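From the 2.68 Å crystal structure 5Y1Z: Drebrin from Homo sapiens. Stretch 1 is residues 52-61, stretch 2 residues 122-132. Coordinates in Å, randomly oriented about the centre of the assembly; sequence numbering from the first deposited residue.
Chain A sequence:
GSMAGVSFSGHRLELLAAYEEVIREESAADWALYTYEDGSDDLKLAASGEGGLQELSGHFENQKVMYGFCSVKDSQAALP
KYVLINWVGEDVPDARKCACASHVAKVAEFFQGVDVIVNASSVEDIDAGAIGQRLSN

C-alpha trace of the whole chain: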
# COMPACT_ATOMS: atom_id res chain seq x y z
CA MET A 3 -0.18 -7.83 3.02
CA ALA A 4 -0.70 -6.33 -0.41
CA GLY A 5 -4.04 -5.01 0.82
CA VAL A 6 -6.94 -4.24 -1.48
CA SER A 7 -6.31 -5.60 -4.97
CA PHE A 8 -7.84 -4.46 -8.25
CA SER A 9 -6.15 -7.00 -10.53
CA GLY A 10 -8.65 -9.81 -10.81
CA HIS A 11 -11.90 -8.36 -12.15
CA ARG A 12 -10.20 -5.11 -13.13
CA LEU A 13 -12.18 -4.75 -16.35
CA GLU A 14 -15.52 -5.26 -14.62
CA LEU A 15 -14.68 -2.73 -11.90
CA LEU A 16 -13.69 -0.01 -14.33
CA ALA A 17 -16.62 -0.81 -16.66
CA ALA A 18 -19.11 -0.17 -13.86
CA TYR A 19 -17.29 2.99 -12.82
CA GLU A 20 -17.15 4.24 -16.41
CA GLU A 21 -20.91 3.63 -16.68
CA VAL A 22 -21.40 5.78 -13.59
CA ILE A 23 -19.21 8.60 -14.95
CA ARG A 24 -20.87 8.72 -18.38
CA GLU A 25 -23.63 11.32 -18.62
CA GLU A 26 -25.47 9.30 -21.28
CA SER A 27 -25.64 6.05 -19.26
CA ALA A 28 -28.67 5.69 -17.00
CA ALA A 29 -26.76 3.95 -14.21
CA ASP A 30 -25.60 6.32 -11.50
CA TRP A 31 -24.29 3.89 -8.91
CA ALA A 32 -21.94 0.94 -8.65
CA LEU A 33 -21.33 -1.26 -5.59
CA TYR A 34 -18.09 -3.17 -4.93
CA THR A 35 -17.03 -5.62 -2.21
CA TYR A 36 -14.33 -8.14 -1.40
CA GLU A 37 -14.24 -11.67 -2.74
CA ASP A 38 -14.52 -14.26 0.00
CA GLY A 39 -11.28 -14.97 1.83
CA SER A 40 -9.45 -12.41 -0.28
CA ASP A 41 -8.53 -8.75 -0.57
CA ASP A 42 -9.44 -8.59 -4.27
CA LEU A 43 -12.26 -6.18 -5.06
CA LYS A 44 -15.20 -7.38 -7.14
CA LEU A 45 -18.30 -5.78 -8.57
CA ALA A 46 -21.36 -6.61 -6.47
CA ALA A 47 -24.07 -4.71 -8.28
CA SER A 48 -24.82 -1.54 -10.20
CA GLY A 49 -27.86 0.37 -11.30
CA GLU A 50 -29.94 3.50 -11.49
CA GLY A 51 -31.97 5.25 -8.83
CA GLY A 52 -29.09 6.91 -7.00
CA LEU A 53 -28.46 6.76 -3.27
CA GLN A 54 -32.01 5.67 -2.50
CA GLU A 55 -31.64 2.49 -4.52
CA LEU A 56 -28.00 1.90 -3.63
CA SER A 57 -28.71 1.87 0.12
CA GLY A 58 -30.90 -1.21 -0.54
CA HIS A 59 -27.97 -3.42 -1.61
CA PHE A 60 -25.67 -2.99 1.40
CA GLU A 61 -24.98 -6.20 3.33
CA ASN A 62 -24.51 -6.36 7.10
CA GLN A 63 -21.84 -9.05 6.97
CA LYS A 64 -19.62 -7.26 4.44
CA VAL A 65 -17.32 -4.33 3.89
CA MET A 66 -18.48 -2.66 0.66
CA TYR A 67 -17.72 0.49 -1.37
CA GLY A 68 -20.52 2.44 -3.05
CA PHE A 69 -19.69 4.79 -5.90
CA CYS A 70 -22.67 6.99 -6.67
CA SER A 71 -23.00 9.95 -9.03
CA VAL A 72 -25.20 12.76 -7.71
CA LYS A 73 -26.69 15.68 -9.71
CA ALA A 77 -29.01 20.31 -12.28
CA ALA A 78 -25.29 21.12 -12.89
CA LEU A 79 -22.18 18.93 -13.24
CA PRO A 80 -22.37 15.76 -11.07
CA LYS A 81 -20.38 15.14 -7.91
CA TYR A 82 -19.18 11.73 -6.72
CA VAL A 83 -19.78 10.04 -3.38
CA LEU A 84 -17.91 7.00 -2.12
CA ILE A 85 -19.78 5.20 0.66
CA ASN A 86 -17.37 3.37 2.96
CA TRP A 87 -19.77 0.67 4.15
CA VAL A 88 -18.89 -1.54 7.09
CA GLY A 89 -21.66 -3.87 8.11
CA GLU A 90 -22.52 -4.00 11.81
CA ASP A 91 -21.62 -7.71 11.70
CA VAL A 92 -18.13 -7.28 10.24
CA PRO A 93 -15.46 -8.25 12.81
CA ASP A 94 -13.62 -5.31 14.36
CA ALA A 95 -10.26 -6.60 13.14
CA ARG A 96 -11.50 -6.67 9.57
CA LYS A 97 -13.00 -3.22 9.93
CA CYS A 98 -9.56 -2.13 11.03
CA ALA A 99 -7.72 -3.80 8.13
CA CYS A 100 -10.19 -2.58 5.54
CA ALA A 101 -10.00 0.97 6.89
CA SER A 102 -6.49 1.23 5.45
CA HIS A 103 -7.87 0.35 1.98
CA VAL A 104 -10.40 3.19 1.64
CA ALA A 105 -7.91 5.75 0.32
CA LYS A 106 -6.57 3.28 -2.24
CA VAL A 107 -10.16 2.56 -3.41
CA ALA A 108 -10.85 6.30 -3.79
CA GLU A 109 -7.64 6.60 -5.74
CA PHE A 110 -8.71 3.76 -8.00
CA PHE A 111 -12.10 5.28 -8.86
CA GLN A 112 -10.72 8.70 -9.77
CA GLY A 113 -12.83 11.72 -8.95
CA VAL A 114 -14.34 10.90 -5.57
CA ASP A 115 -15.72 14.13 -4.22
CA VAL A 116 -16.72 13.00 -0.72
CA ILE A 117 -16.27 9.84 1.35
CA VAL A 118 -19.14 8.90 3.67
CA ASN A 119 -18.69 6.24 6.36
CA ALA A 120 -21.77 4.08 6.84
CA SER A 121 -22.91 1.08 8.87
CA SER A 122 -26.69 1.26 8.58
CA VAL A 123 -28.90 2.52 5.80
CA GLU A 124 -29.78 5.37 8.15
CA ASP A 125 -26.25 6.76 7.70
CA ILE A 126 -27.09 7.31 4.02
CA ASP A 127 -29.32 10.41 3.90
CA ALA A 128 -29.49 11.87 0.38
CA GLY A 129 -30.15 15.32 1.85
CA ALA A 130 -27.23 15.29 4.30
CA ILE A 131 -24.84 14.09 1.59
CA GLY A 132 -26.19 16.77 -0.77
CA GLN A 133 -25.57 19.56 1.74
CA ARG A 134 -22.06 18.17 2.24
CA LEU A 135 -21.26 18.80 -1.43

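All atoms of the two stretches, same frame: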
# COMPACT_ATOMS: atom_id res chain seq x y z
N GLY A 52 -29.88 6.19 -7.99
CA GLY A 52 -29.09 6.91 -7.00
C GLY A 52 -29.01 6.29 -5.61
O GLY A 52 -29.28 5.10 -5.39
N LEU A 53 -28.71 7.17 -4.65
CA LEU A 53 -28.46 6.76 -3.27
C LEU A 53 -29.63 5.97 -2.70
O LEU A 53 -29.43 5.05 -1.90
CB LEU A 53 -28.21 8.00 -2.42
CG LEU A 53 -26.86 8.67 -2.62
CD1 LEU A 53 -26.88 9.98 -1.85
CD2 LEU A 53 -25.75 7.75 -2.10
N GLN A 54 -30.85 6.33 -3.08
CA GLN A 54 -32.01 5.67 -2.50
C GLN A 54 -31.99 4.19 -2.84
O GLN A 54 -32.19 3.34 -1.97
CB GLN A 54 -33.29 6.33 -2.98
CG GLN A 54 -34.57 5.64 -2.53
CD GLN A 54 -35.70 5.87 -3.53
OE1 GLN A 54 -35.46 5.91 -4.75
NE2 GLN A 54 -36.93 6.06 -3.03
N GLU A 55 -31.73 3.88 -4.11
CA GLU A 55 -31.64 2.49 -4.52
C GLU A 55 -30.39 1.84 -3.96
O GLU A 55 -30.46 0.72 -3.43
CB GLU A 55 -31.66 2.40 -6.04
CG GLU A 55 -31.39 1.02 -6.60
CD GLU A 55 -32.54 0.04 -6.35
OE1 GLU A 55 -32.28 -1.18 -6.37
OE2 GLU A 55 -33.68 0.49 -6.15
N LEU A 56 -29.25 2.53 -4.04
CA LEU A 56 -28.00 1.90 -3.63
C LEU A 56 -28.07 1.45 -2.17
O LEU A 56 -27.71 0.30 -1.86
CB LEU A 56 -26.84 2.87 -3.85
CG LEU A 56 -25.54 2.54 -3.10
CD1 LEU A 56 -24.86 1.27 -3.61
CD2 LEU A 56 -24.61 3.72 -3.20
N SER A 57 -28.64 2.27 -1.29
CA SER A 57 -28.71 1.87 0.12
C SER A 57 -29.41 0.52 0.32
O SER A 57 -29.18 -0.13 1.34
CB SER A 57 -29.41 2.96 0.92
OG SER A 57 -30.45 3.47 0.14
N GLY A 58 -30.22 0.07 -0.64
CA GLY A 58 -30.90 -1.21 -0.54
C GLY A 58 -30.03 -2.44 -0.78
O GLY A 58 -30.50 -3.56 -0.56
N HIS A 59 -28.81 -2.28 -1.29
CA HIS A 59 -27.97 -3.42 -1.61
C HIS A 59 -26.85 -3.64 -0.62
O HIS A 59 -26.07 -4.56 -0.82
CB HIS A 59 -27.36 -3.29 -3.02
CG HIS A 59 -28.39 -3.25 -4.10
ND1 HIS A 59 -29.09 -2.11 -4.43
CD2 HIS A 59 -28.86 -4.22 -4.92
CE1 HIS A 59 -29.95 -2.38 -5.39
NE2 HIS A 59 -29.83 -3.66 -5.70
N PHE A 60 -26.76 -2.84 0.45
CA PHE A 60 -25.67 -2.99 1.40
C PHE A 60 -25.91 -4.21 2.28
O PHE A 60 -27.04 -4.45 2.71
CB PHE A 60 -25.50 -1.73 2.25
CG PHE A 60 -24.90 -0.54 1.50
CD1 PHE A 60 -23.60 -0.58 1.02
CD2 PHE A 60 -25.64 0.62 1.28
CE1 PHE A 60 -23.05 0.50 0.34
CE2 PHE A 60 -25.11 1.70 0.59
CZ PHE A 60 -23.81 1.64 0.12
N GLU A 61 -24.86 -4.95 2.58
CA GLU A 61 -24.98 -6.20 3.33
C GLU A 61 -24.29 -6.06 4.68
O GLU A 61 -23.20 -5.48 4.79
CB GLU A 61 -24.41 -7.39 2.53
CG GLU A 61 -24.96 -7.47 1.10
CD GLU A 61 -24.46 -8.67 0.26
OE1 GLU A 61 -24.03 -9.72 0.83
OE2 GLU A 61 -24.51 -8.53 -1.00
N SER A 122 -25.30 1.62 8.73
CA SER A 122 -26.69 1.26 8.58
C SER A 122 -27.19 2.07 7.40
O SER A 122 -26.55 3.03 6.97
CB SER A 122 -27.50 1.49 9.86
OG SER A 122 -27.84 2.84 10.00
N VAL A 123 -28.33 1.68 6.84
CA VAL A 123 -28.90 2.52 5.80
C VAL A 123 -29.15 3.93 6.32
O VAL A 123 -29.04 4.90 5.57
CB VAL A 123 -30.17 1.88 5.22
CG1 VAL A 123 -29.90 0.43 4.93
CG2 VAL A 123 -31.29 2.00 6.19
N GLU A 124 -29.47 4.06 7.60
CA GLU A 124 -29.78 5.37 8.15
C GLU A 124 -28.61 6.34 8.07
O GLU A 124 -28.83 7.55 8.19
CB GLU A 124 -30.24 5.23 9.60
CG GLU A 124 -31.32 4.19 9.78
CD GLU A 124 -31.43 3.74 11.22
OE1 GLU A 124 -30.66 2.82 11.60
OE2 GLU A 124 -32.27 4.30 11.96
N ASP A 125 -27.38 5.85 7.90
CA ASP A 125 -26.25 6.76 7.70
C ASP A 125 -26.24 7.36 6.31
O ASP A 125 -25.45 8.28 6.05
CB ASP A 125 -24.92 6.04 7.95
CG ASP A 125 -24.79 5.50 9.37
OD1 ASP A 125 -24.13 4.45 9.55
OD2 ASP A 125 -25.35 6.10 10.30
N ILE A 126 -27.12 6.90 5.42
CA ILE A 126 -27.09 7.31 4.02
C ILE A 126 -28.31 8.16 3.70
O ILE A 126 -29.27 7.69 3.08
CB ILE A 126 -27.00 6.07 3.13
CG1 ILE A 126 -25.74 5.29 3.53
CG2 ILE A 126 -27.01 6.42 1.64
CD1 ILE A 126 -25.58 4.03 2.83
N ASP A 127 -28.26 9.42 4.11
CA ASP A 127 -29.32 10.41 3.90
C ASP A 127 -28.97 11.28 2.70
O ASP A 127 -28.05 12.11 2.77
CB ASP A 127 -29.52 11.25 5.15
CG ASP A 127 -30.65 12.23 5.01
OD1 ASP A 127 -30.45 13.26 4.34
OD2 ASP A 127 -31.74 11.95 5.55
N ALA A 128 -29.73 11.12 1.61
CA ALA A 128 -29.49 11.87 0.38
C ALA A 128 -29.40 13.38 0.63
O ALA A 128 -28.55 14.07 0.03
CB ALA A 128 -30.58 11.55 -0.64
N GLY A 129 -30.25 13.91 1.51
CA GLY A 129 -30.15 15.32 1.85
C GLY A 129 -28.82 15.67 2.50
O GLY A 129 -28.10 16.55 2.02
N ALA A 130 -28.46 14.97 3.57
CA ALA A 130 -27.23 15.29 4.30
C ALA A 130 -26.02 15.24 3.38
O ALA A 130 -25.17 16.14 3.39
CB ALA A 130 -27.06 14.35 5.48
N ILE A 131 -25.93 14.18 2.57
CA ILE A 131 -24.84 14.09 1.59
C ILE A 131 -24.89 15.28 0.62
O ILE A 131 -23.86 15.88 0.30
CB ILE A 131 -24.91 12.74 0.86
CG1 ILE A 131 -24.47 11.61 1.80
CG2 ILE A 131 -24.06 12.77 -0.40
CD1 ILE A 131 -24.75 10.23 1.29
N GLY A 132 -26.09 15.64 0.15
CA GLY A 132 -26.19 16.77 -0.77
C GLY A 132 -25.67 18.06 -0.17
O GLY A 132 -24.87 18.77 -0.79

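A small, largely apolar contact without a single hydrogen bond across it joins residues 52-61 to residues 122-132, burying 326 Å² summed over both sides. Leu53 and Ile126 give up the most surface, and both point their CA-to-CB bonds toward the opposing stretch. Leu53, in the helix of the first stretch, has chi1 in m and chi2 in t; Leu53 CD1 lies 3.8 Å from Ile131 CD1 and 4.2 Å from Ala128 CB, and Leu53 CD2 lies 4.2 Å from Ile126 CG2 and 4.3 Å from Ile131 CD1. At Ala128 the leucine reaches the main chain as well as the methyl, with Leu53 CD1 3.9 Å from Ala128 CA; the two CA atoms are 6.4 Å apart. Ile126, also m and t, is branched at CB and so reaches two ways. Its CG2 packs toward Leu53 and sits 4.3 Å from Ser57 CB, and its CD1 approaches the Phe60 ring obliquely, with Phe60 CE2 3.3 Å from Ile126 CD1. Ser57 marks the closest pairing of the backbones, with Ser57 CA 5.7 Å from Val123 CA. Here Ser57 O lies 3.7 Å from Val123 CG1, and Ser57 CB lies 4.5 Å from Val123 CB. The serine hydroxyl is turned to its own stretch, with Ser57 OG 2.8 Å from Leu53 O. Local bonds also run within the second stretch. Ile126 N donates to Val123 O (2.8 Å), closing the 3-10 turn just before Ile126. Asp127 points away from the contact and caps the following helix, its OD1 accepting from Ala130 N at 2.7 Å. That helix carries Ala128 and Ile131, three residues apart, toward Leu53, while Gly129 and Ala130 make no contact with the first stretch.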